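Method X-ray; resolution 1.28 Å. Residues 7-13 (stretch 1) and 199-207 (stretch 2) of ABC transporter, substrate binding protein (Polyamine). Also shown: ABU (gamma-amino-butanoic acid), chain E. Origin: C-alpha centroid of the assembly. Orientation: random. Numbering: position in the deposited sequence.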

# COMPACT_ATOMS: atom_id res chain seq x y z
N SER A 7 9.61 -6.48 -1.31
CA SER A 7 8.69 -5.40 -0.97
C SER A 7 8.73 -4.33 -2.07
O SER A 7 9.14 -4.62 -3.20
CB SER A 7 8.92 -4.89 0.45
OG SER A 7 7.88 -4.01 0.83
N TRP A 8 8.29 -3.12 -1.76
CA TRP A 8 7.99 -2.12 -2.73
C TRP A 8 9.14 -1.17 -3.03
O TRP A 8 8.93 -0.17 -3.72
CB TRP A 8 6.72 -1.36 -2.26
CG TRP A 8 5.56 -2.31 -2.18
CD1 TRP A 8 5.22 -3.10 -1.12
CD2 TRP A 8 4.66 -2.64 -3.23
NE1 TRP A 8 4.17 -3.92 -1.46
CE2 TRP A 8 3.81 -3.67 -2.76
CE3 TRP A 8 4.52 -2.21 -4.57
CZ2 TRP A 8 2.79 -4.22 -3.54
CZ3 TRP A 8 3.52 -2.78 -5.35
CH2 TRP A 8 2.65 -3.76 -4.83
N GLY A 9 10.32 -1.51 -2.53
CA GLY A 9 11.52 -0.74 -2.81
C GLY A 9 11.59 0.57 -2.08
O GLY A 9 10.69 0.96 -1.32
N GLY A 10 12.70 1.25 -2.33
CA GLY A 10 12.92 2.60 -1.85
C GLY A 10 12.81 2.76 -0.36
O GLY A 10 13.18 1.88 0.40
N THR A 11 12.26 3.91 0.02
CA THR A 11 12.20 4.30 1.42
C THR A 11 11.42 3.37 2.27
O THR A 11 11.77 3.12 3.42
CB THR A 11 11.80 5.76 1.56
OG1 THR A 11 10.62 6.00 0.79
CG2 THR A 11 12.90 6.70 1.10
N THR A 12 10.32 2.82 1.72
CA THR A 12 9.51 1.89 2.53
C THR A 12 10.26 0.59 2.81
O THR A 12 10.30 0.11 3.93
CB THR A 12 8.18 1.62 1.84
OG1 THR A 12 7.54 2.91 1.77
CG2 THR A 12 7.31 0.61 2.61
N GLN A 13 10.85 0.00 1.76
CA GLN A 13 11.56 -1.26 1.98
C GLN A 13 12.82 -1.05 2.83
O GLN A 13 13.12 -1.90 3.68
CB GLN A 13 11.86 -1.94 0.63
CG GLN A 13 12.43 -3.35 0.80
CD GLN A 13 12.38 -4.13 -0.47
OE1 GLN A 13 11.71 -3.77 -1.44
NE2 GLN A 13 13.02 -5.29 -0.43
N VAL A 199 -1.26 9.60 -3.47
CA VAL A 199 -0.03 8.86 -3.20
C VAL A 199 -0.11 8.12 -1.89
O VAL A 199 -0.93 8.43 -1.02
CB VAL A 199 1.19 9.85 -3.16
CG1 VAL A 199 1.38 10.53 -4.53
CG2 VAL A 199 0.98 10.92 -2.09
N TRP A 200 0.78 7.13 -1.71
CA TRP A 200 0.88 6.39 -0.46
C TRP A 200 1.38 7.35 0.60
O TRP A 200 2.40 8.03 0.39
CB TRP A 200 1.84 5.21 -0.63
CG TRP A 200 1.39 4.13 -1.55
CD1 TRP A 200 0.12 3.64 -1.69
CD2 TRP A 200 2.23 3.31 -2.37
NE1 TRP A 200 0.12 2.57 -2.57
CE2 TRP A 200 1.41 2.34 -2.99
CE3 TRP A 200 3.61 3.30 -2.63
CZ2 TRP A 200 1.91 1.38 -3.88
CZ3 TRP A 200 4.12 2.31 -3.47
CH2 TRP A 200 3.27 1.38 -4.10
N ASN A 201 0.71 7.40 1.77
CA ASN A 201 1.06 8.44 2.74
C ASN A 201 2.50 8.40 3.21
O ASN A 201 3.13 9.46 3.38
CB ASN A 201 0.08 8.44 3.91
CG ASN A 201 0.26 7.27 4.86
OD1 ASN A 201 -0.20 6.14 4.59
ND2 ASN A 201 0.99 7.50 5.95
N GLY A 202 3.03 7.21 3.42
CA GLY A 202 4.37 7.06 3.94
C GLY A 202 5.42 7.55 2.96
O GLY A 202 6.51 7.95 3.38
N ARG A 203 5.10 7.60 1.66
CA ARG A 203 6.07 8.13 0.70
C ARG A 203 6.24 9.64 0.89
O ARG A 203 7.34 10.16 0.63
CB ARG A 203 5.62 7.81 -0.71
CG ARG A 203 5.63 6.32 -1.01
CD ARG A 203 7.07 5.81 -1.20
NE ARG A 203 7.10 4.35 -1.22
CZ ARG A 203 8.13 3.63 -1.65
NH1 ARG A 203 9.20 4.24 -2.14
NH2 ARG A 203 8.07 2.30 -1.66
N MET A 204 5.20 10.32 1.37
CA MET A 204 5.29 11.75 1.68
C MET A 204 6.06 11.94 2.99
O MET A 204 6.93 12.83 3.06
CB MET A 204 3.90 12.38 1.77
CG MET A 204 3.10 12.30 0.47
SD MET A 204 3.91 13.06 -0.97
CE MET A 204 4.70 11.60 -1.79
N THR A 205 5.83 11.07 3.99
CA THR A 205 6.61 11.11 5.23
C THR A 205 8.10 10.96 4.87
O THR A 205 8.94 11.70 5.40
CB THR A 205 6.20 9.96 6.14
OG1 THR A 205 4.84 10.21 6.52
CG2 THR A 205 7.07 9.86 7.39
N ALA A 206 8.44 10.02 3.97
CA ALA A 206 9.86 9.81 3.62
C ALA A 206 10.45 11.00 2.91
O ALA A 206 11.61 11.35 3.19
CB ALA A 206 10.00 8.56 2.79
N LEU A 207 9.70 11.64 2.02
CA LEU A 207 10.20 12.84 1.36
C LEU A 207 10.52 13.91 2.40
O LEU A 207 11.60 14.50 2.37
CB LEU A 207 9.19 13.41 0.38
CG LEU A 207 9.20 12.80 -1.01
CD1 LEU A 207 8.06 13.35 -1.85
CD2 LEU A 207 10.56 13.03 -1.75
N ABU E . 1.03 -1.10 -1.27
CD ABU E . 1.51 0.02 -0.46
CB ABU E . 2.99 0.24 -0.64
CG ABU E . 3.43 1.37 0.22
C ABU E . 4.88 1.80 0.05
O ABU E . 5.22 3.00 0.51
OXT ABU E . 5.76 1.10 -0.62
O HOH W 1 10.06 2.47 -4.32
O HOH W 2 8.31 5.51 2.05

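The contact is organised around one side chain, Arg 203, and most of its polar bookkeeping can be followed from that guanidinium. The CA-to-CB bond of Arg 203 points sideways to the other stretch, but the long, flexible side chain brings its end to the loop at Trp 8 and Gly 9, where backbone carbonyls are waiting. Arg 203 NH2 donates to Gly 9 O at 3.0 Å, and Gly 9 O lies near the guanidinium plane, where the N-H bonds point. A second, weak hydrogen bond runs from Arg 203 NH2 to Trp 8 O at 3.3 Å, its angle of 129° well short of linear.

The same group binds the carboxylate of the ligand, gamma-amino-butanoic acid. Arg 203 NE donates to ABU O at 2.9 Å, and Arg 203 NH2 donates to ABU OXT at 2.8 Å with a nearly straight angle of 174°. Two donors thus meet two acceptors side by side, an arrangement to which the planar guanidinium is well suited, as is its positive charge to an anionic partner. NH1 takes no part in this pairing. It donates weakly to water 1, with Arg 203 NH1 and the water oxygen 2.9 Å apart, and it is also hydrogen-bonded elsewhere in the structure. Water 1 in turn donates to Trp 8 O, also at 2.9 Å, so that carbonyl receives a good bond from water besides the weak one from arginine.

Thr 12 adds to the grip on the carboxylate: its OG1 donates to ABU O at 2.6 Å. Thr 12 OG1 also lies over one face of the guanidinium, 3.3 Å from Arg 203 NE, but the angle is poor and the two are not hydrogen-bonded; both atoms instead donate to ABU O. As an acceptor, Thr 12 OG1 is served by water 2, which donates to it at 2.7 Å. Water 2 also lies 2.7 Å from Thr 11 OG1, in a hydrogen bond, and donates weakly to Gly 202 O at 3.3 Å, linking the two helices. A hydroxyl suits Thr 12 because it can donate and accept at once, giving its proton to ABU O while taking one from water 2; at Thr 11 it serves the same water, and the geometry does not decide the direction. Beside Thr 11, Ala 206 offers only a methyl, and its CB packs 3.3 Å from Thr 11 OG1.

The two glycines allow the backbone its shape here. Gly 9 and Gly 10 have positive phi values of 75° and 57°, which favour glycine, and an ideal CB on Gly 10 would fall 2.8 Å from Arg 203 NH1, a clash. Gly 9 is anchored by its N, which donates to Gln 13 OE1 at 2.9 Å, while Gly 9 O also accepts from Gln 13 N at 3.2 Å.

The apolar part belongs to two tryptophans. Trp 200 turns its edge toward the face of Trp 8, offset, with planes at 74° and Trp 8 CE3 3.8 Å from Trp 200 CH2. Each ring also places a face over the ligand's methylene chain, a use well matched to broad, flat indoles.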